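Local coordinates for diguanylate cyclase/phosphodiesterase-domain containing protein (Thermotoga maritima MSB8, PDB 6KHU), which belongs to the GGDEF family and is a putative diguanylate cyclase, a class of enzyme that joins two GTP molecules into cyclic di-GMP, at residues 34-39 / 70-75; 88-93 / 105-110. All blocks are in the same frame, centred on the assembly; numbering follows the deposited sequence.

Contact 1: 34-39 / 70-75; sequences FVKTKV and SDDTFA
Phe34, Val35 and Lys36 pair with Ala75, Phe74 and Thr73 in antiparallel register, the strand axes 4.6 Å apart at closest and running at 164° to each other. Residues 70-74, Ser-Asp-Asp-Thr-Phe, fall where the GGDEF signature is expected, at the turn of the hairpin formed by strands 65-68 and 73-79, so the signature appears degenerate in this protein. Val35 and Phe74 form the hydrogen-bonded pair, with Val35 N reaching Phe74 O at 3.0 Å and Phe74 N returning to Val35 O. Their side chains lie on the face packed by Ile51 of helix 41-57. The other face carries Phe34, whose ring atom CE1 rests 3.6 Å from Ala75 CB beneath helix 119-130. On that same face the extended Lys36 chain crosses Thr73, its CB and CG lying alongside Thr73 OG1, and goes on to Asp72. There CE, at 3.2 Å from Asp72 OD2, comes nearer than the charged end: Lys36 NZ and Asp72 OD2 are 4.0 Å apart, opposite charges that probably attract without forming a salt bridge. Within the turn, Asp72 N donates to Ser70 OG in an ST turn. A water donates to both Thr37 O and Asp72 OD2, tying the carboxylate to the neighbouring strand. Past the last pair, Thr37 grips Asp72 O twice. With chi1 at 56°, OG1 sits between its own backbone N and carbonyl carbon, and donates to Asp72 O at 3.0 Å from well off the carbonyl direction, while Thr37 N approaches the same oxygen almost in line with C=O, at 2.9 Å.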
loop_
_atom_site.group_PDB
_atom_site.type_symbol
_atom_site.label_atom_id
_atom_site.label_comp_id
_atom_site.label_asym_id
_atom_site.label_seq_id
_atom_site.Cartn_x
_atom_site.Cartn_y
_atom_site.Cartn_z
ATOM N N PHE A 34 -3.250 -1.353 1.723
ATOM C CA PHE A 34 -3.544 -2.512 0.881
ATOM C C PHE A 34 -4.660 -2.166 -0.099
ATOM O O PHE A 34 -5.673 -1.573 0.292
ATOM C CB PHE A 34 -4.004 -3.717 1.721
ATOM C CG PHE A 34 -2.894 -4.603 2.207
ATOM C CD1 PHE A 34 -1.682 -4.068 2.621
ATOM C CD2 PHE A 34 -3.082 -5.988 2.272
ATOM C CE1 PHE A 34 -0.656 -4.898 3.087
ATOM C CE2 PHE A 34 -2.074 -6.825 2.738
ATOM C CZ PHE A 34 -0.853 -6.281 3.148
ATOM N N VAL A 35 -4.493 -2.562 -1.365
ATOM C CA VAL A 35 -5.541 -2.434 -2.378
ATOM C C VAL A 35 -5.719 -3.792 -3.054
ATOM O O VAL A 35 -4.777 -4.319 -3.655
ATOM C CB VAL A 35 -5.216 -1.348 -3.421
ATOM C CG1 VAL A 35 -6.303 -1.302 -4.499
ATOM C CG2 VAL A 35 -5.078 0.015 -2.753
ATOM N N LYS A 36 -6.913 -4.365 -2.947
ATOM C CA LYS A 36 -7.238 -5.612 -3.627
ATOM C C LYS A 36 -8.202 -5.321 -4.770
ATOM O O LYS A 36 -9.245 -4.694 -4.557
ATOM C CB LYS A 36 -7.857 -6.633 -2.666
ATOM C CG LYS A 36 -8.282 -7.925 -3.369
ATOM C CD LYS A 36 -8.549 -9.061 -2.387
ATOM C CE LYS A 36 -9.121 -10.265 -3.125
ATOM N NZ LYS A 36 -9.391 -11.426 -2.231
ATOM N N THR A 37 -7.845 -5.762 -5.975
ATOM C CA THR A 37 -8.714 -5.621 -7.135
ATOM C C THR A 37 -9.652 -6.809 -7.218
ATOM O O THR A 37 -9.236 -7.962 -7.034
ATOM C CB THR A 37 -7.917 -5.527 -8.435
ATOM O OG1 THR A 37 -7.069 -6.677 -8.565
ATOM C CG2 THR A 37 -7.075 -4.287 -8.441
ATOM N N LYS A 38 -10.913 -6.524 -7.508
ATOM C CA LYS A 38 -11.953 -7.544 -7.573
ATOM C C LYS A 38 -12.672 -7.404 -8.917
ATOM O O LYS A 38 -13.841 -7.027 -8.980
ATOM C CB LYS A 38 -12.910 -7.421 -6.378
ATOM C CG LYS A 38 -12.237 -7.754 -5.043
ATOM C CD LYS A 38 -13.043 -7.312 -3.837
ATOM C CE LYS A 38 -12.440 -7.913 -2.566
ATOM N NZ LYS A 38 -12.941 -7.265 -1.309
ATOM N N VAL A 39 -11.952 -7.701 -9.997
ATOM C CA VAL A 39 -12.479 -7.582 -11.349
ATOM C C VAL A 39 -12.414 -8.940 -12.035
ATOM O O VAL A 39 -11.774 -9.879 -11.556
ATOM C CB VAL A 39 -11.735 -6.519 -12.183
ATOM C CG1 VAL A 39 -11.933 -5.139 -11.570
ATOM C CG2 VAL A 39 -10.254 -6.874 -12.313
ATOM N N SER A 70 -0.118 -10.083 -3.739
ATOM C CA SER A 70 -0.697 -11.325 -4.229
ATOM C C SER A 70 -1.055 -11.118 -5.697
ATOM O O SER A 70 -0.819 -10.048 -6.265
ATOM C CB SER A 70 -1.921 -11.724 -3.408
ATOM O OG SER A 70 -3.062 -11.031 -3.878
ATOM N N ASP A 71 -1.656 -12.140 -6.315
ATOM C CA ASP A 71 -1.988 -11.982 -7.729
ATOM C C ASP A 71 -3.062 -10.925 -7.970
ATOM O O ASP A 71 -3.227 -10.499 -9.113
ATOM C CB ASP A 71 -2.393 -13.329 -8.357
ATOM C CG ASP A 71 -3.653 -13.920 -7.743
ATOM O OD1 ASP A 71 -4.142 -13.382 -6.729
ATOM O OD2 ASP A 71 -4.154 -14.934 -8.275
ATOM N N ASP A 72 -3.762 -10.448 -6.931
ATOM C CA ASP A 72 -4.713 -9.360 -7.123
ATOM C C ASP A 72 -4.598 -8.237 -6.086
ATOM O O ASP A 72 -5.447 -7.335 -6.075
ATOM C CB ASP A 72 -6.151 -9.910 -7.147
ATOM C CG ASP A 72 -6.560 -10.591 -5.844
ATOM O OD1 ASP A 72 -5.825 -10.510 -4.831
ATOM O OD2 ASP A 72 -7.650 -11.213 -5.837
ATOM N N THR A 73 -3.592 -8.259 -5.212
ATOM C CA THR A 73 -3.489 -7.265 -4.155
ATOM C C THR A 73 -2.154 -6.543 -4.267
ATOM O O THR A 73 -1.119 -7.173 -4.486
ATOM C CB THR A 73 -3.629 -7.906 -2.759
ATOM O OG1 THR A 73 -4.903 -8.558 -2.650
ATOM C CG2 THR A 73 -3.526 -6.851 -1.665
ATOM N N PHE A 74 -2.187 -5.221 -4.141
ATOM C CA PHE A 74 -0.976 -4.434 -3.974
ATOM C C PHE A 74 -0.852 -3.977 -2.529
ATOM O O PHE A 74 -1.853 -3.803 -1.823
ATOM C CB PHE A 74 -0.972 -3.194 -4.867
ATOM C CG PHE A 74 -0.715 -3.477 -6.311
ATOM C CD1 PHE A 74 0.579 -3.643 -6.777
ATOM C CD2 PHE A 74 -1.771 -3.541 -7.215
ATOM C CE1 PHE A 74 0.820 -3.883 -8.133
ATOM C CE2 PHE A 74 -1.541 -3.780 -8.572
ATOM C CZ PHE A 74 -0.243 -3.953 -9.027
ATOM N N ALA A 75 0.387 -3.751 -2.106
ATOM C CA ALA A 75 0.653 -3.084 -0.847
ATOM C C ALA A 75 1.553 -1.880 -1.093
ATOM O O ALA A 75 2.270 -1.801 -2.096
ATOM C CB ALA A 75 1.281 -4.042 0.175
HETATM O O HOH W 1 -9.560 -10.570 -7.302
#

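Contact 2: 88-93 / 105-110; sequences NIEERI and YSIAYK
Glu90 and Ile93 of helix 86-100 meet Ile107 and Tyr109 of strand 105-112 in the closing half of a beta-alpha-beta crossover, the helix running nearly antiparallel to the strand (162°) with their axes 9.7 Å apart. No hydrogen bond joins the two segments, and side-chain packing carries the contact. Glu90 is its centre. With CG anti to the backbone N (chi1 -171°), its chain reaches down to the sheet, and CG lies 3.6 Å from Ile107 CD1. Further out, the carboxylate is wedged between two residues of the strand: OE2 touches Ile107 CG2 at 3.6 Å and stands 3.6 Å from Tyr109 CD2, at the ring edge and near its plane. The acid therefore faces the C-H rim, its carboxylate plane turned 78° from the ring, and the partial positive charge of the ring hydrogens would probably suit it. The crossover links strand 73-79 to the edge strand 105-112 across strand 30-37, completing the beta-alpha-beta-beta-alpha-beta core of the GGDEF domain. Val35 and Phe33 of that intervening strand pack against Ile107 and Glu90 respectively. An alanine in place of Glu90 would probably open a gap between Ile107 and Tyr109, depriving Ile107 CD1 of its CG neighbour and the tyrosine rim of its carboxylate. One helical turn further on, Ile93 presents CG2 to Ile107 CD1 at 3.8 Å. That terminal methyl is thus shared between Glu90 CG and Ile93 CG2, while Ile93 also touches Cys58 in a loop.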
loop_
_atom_site.group_PDB
_atom_site.type_symbol
_atom_site.label_atom_id
_atom_site.label_comp_id
_atom_site.label_asym_id
_atom_site.label_seq_id
_atom_site.Cartn_x
_atom_site.Cartn_y
_atom_site.Cartn_z
ATOM N N ASN A 88 -6.089 11.336 3.844
ATOM C CA ASN A 88 -5.936 12.115 2.619
ATOM C C ASN A 88 -5.312 11.274 1.514
ATOM O O ASN A 88 -5.717 11.368 0.348
ATOM C CB ASN A 88 -5.071 13.350 2.871
ATOM C CG ASN A 88 -5.585 14.225 4.013
ATOM O OD1 ASN A 88 -6.212 13.751 4.965
ATOM N ND2 ASN A 88 -5.296 15.517 3.925
ATOM N N ILE A 89 -4.305 10.468 1.854
ATOM C CA ILE A 89 -3.692 9.600 0.854
ATOM C C ILE A 89 -4.697 8.576 0.352
ATOM O O ILE A 89 -4.804 8.331 -0.855
ATOM C CB ILE A 89 -2.429 8.933 1.420
ATOM C CG1 ILE A 89 -1.354 9.992 1.653
ATOM C CG2 ILE A 89 -1.932 7.837 0.469
ATOM C CD1 ILE A 89 -0.149 9.477 2.374
ATOM N N GLU A 90 -5.467 7.977 1.265
ATOM C CA GLU A 90 -6.474 7.009 0.835
ATOM C C GLU A 90 -7.481 7.644 -0.113
ATOM O O GLU A 90 -7.856 7.039 -1.120
ATOM C CB GLU A 90 -7.208 6.407 2.030
ATOM C CG GLU A 90 -8.096 5.232 1.624
ATOM C CD GLU A 90 -9.035 4.774 2.736
ATOM O OE1 GLU A 90 -9.697 5.635 3.347
ATOM O OE2 GLU A 90 -9.102 3.552 3.003
ATOM N N GLU A 91 -7.947 8.855 0.201
ATOM C CA GLU A 91 -8.898 9.519 -0.688
ATOM C C GLU A 91 -8.284 9.747 -2.066
ATOM O O GLU A 91 -8.952 9.553 -3.090
ATOM C CB GLU A 91 -9.362 10.841 -0.069
ATOM C CG GLU A 91 -10.785 11.274 -0.445
ATOM C CD GLU A 91 -11.835 10.186 -0.212
ATOM O OE1 GLU A 91 -12.817 10.131 -0.987
ATOM O OE2 GLU A 91 -11.686 9.393 0.749
ATOM N N ARG A 92 -7.004 10.141 -2.111
ATOM C CA ARG A 92 -6.356 10.369 -3.398
ATOM C C ARG A 92 -6.316 9.085 -4.219
ATOM O O ARG A 92 -6.612 9.101 -5.420
ATOM C CB ARG A 92 -4.941 10.931 -3.195
ATOM C CG ARG A 92 -4.895 12.410 -2.797
ATOM C CD ARG A 92 -3.535 12.808 -2.211
ATOM N NE ARG A 92 -2.452 12.623 -3.174
ATOM C CZ ARG A 92 -1.179 12.398 -2.850
ATOM N NH1 ARG A 92 -0.267 12.240 -3.810
ATOM N NH2 ARG A 92 -0.811 12.330 -1.573
ATOM N N ILE A 93 -5.966 7.961 -3.588
ATOM C CA ILE A 93 -5.965 6.686 -4.304
ATOM C C ILE A 93 -7.364 6.385 -4.840
ATOM O O ILE A 93 -7.535 6.011 -6.012
ATOM C CB ILE A 93 -5.446 5.552 -3.399
ATOM C CG1 ILE A 93 -3.975 5.796 -3.013
ATOM C CG2 ILE A 93 -5.631 4.195 -4.097
ATOM C CD1 ILE A 93 -3.536 5.028 -1.791
ATOM N N TYR A 105 -12.887 -2.686 -6.170
ATOM C CA TYR A 105 -11.716 -2.863 -5.320
ATOM C C TYR A 105 -12.107 -2.633 -3.869
ATOM O O TYR A 105 -13.162 -2.070 -3.563
ATOM C CB TYR A 105 -10.590 -1.897 -5.719
ATOM C CG TYR A 105 -10.929 -0.473 -5.349
ATOM C CD1 TYR A 105 -11.823 0.273 -6.120
ATOM C CD2 TYR A 105 -10.380 0.123 -4.222
ATOM C CE1 TYR A 105 -12.156 1.565 -5.768
ATOM C CE2 TYR A 105 -10.699 1.414 -3.869
ATOM C CZ TYR A 105 -11.583 2.133 -4.645
ATOM O OH TYR A 105 -11.899 3.422 -4.284
ATOM N N SER A 106 -11.216 -3.058 -2.978
ATOM C CA SER A 106 -11.283 -2.735 -1.559
ATOM C C SER A 106 -9.953 -2.129 -1.139
ATOM O O SER A 106 -8.893 -2.533 -1.632
ATOM C CB SER A 106 -11.582 -3.980 -0.712
ATOM O OG SER A 106 -12.803 -4.591 -1.102
ATOM N N ILE A 107 -10.005 -1.160 -0.234
ATOM C CA ILE A 107 -8.799 -0.475 0.211
ATOM C C ILE A 107 -8.840 -0.399 1.729
ATOM O O ILE A 107 -9.909 -0.266 2.332
ATOM C CB ILE A 107 -8.669 0.934 -0.416
ATOM C CG1 ILE A 107 -7.368 1.625 0.013
ATOM C CG2 ILE A 107 -9.851 1.797 -0.035
ATOM C CD1 ILE A 107 -7.010 2.844 -0.864
ATOM N N ALA A 108 -7.666 -0.495 2.347
ATOM C CA ALA A 108 -7.559 -0.382 3.796
ATOM C C ALA A 108 -6.154 0.094 4.142
ATOM O O ALA A 108 -5.223 -0.056 3.347
ATOM C CB ALA A 108 -7.877 -1.716 4.482
ATOM N N TYR A 109 -6.006 0.700 5.324
ATOM C CA TYR A 109 -4.691 1.155 5.756
ATOM C C TYR A 109 -4.534 1.001 7.265
ATOM O O TYR A 109 -5.517 0.998 8.011
ATOM C CB TYR A 109 -4.418 2.617 5.329
ATOM C CG TYR A 109 -5.287 3.657 6.003
ATOM C CD1 TYR A 109 -4.973 4.142 7.263
ATOM C CD2 TYR A 109 -6.416 4.164 5.367
ATOM C CE1 TYR A 109 -5.761 5.096 7.883
ATOM C CE2 TYR A 109 -7.214 5.122 5.980
ATOM C CZ TYR A 109 -6.876 5.580 7.237
ATOM O OH TYR A 109 -7.656 6.532 7.852
ATOM N N LYS A 110 -3.276 0.870 7.699
ATOM C CA LYS A 110 -2.908 0.803 9.108
ATOM C C LYS A 110 -1.727 1.739 9.320
ATOM O O LYS A 110 -0.742 1.657 8.583
ATOM C CB LYS A 110 -2.527 -0.618 9.523
ATOM C CG LYS A 110 -3.675 -1.602 9.553
ATOM C CD LYS A 110 -4.471 -1.469 10.828
ATOM C CE LYS A 110 -5.677 -2.406 10.830
ATOM N NZ LYS A 110 -6.356 -2.380 12.158
#

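Overall arrangement
Contacts 1 and 2 lie in series along the chain, their centres 12 Å apart, and share one sheet in which strands 30-37 and 105-112 are neighbours. Phe34 of contact 1 probably donates through its N to Ala108 O of contact 2 at 2.9 Å, and Lys38 NZ lies 2.7 Å from Ser106 OG, a probable hydrogen bond. Contact 1 includes the turn corresponding to the GGDEF signature, whereas contact 2 packs helix 86-100 over a face of the same sheet at its outer strand 105-112. That helix also carries the zinc ligand His96, whose ND1 is hydrogen-bonded to Arg92 O, and the side chain of Ile93 is about 9 Å from a bound zinc ion.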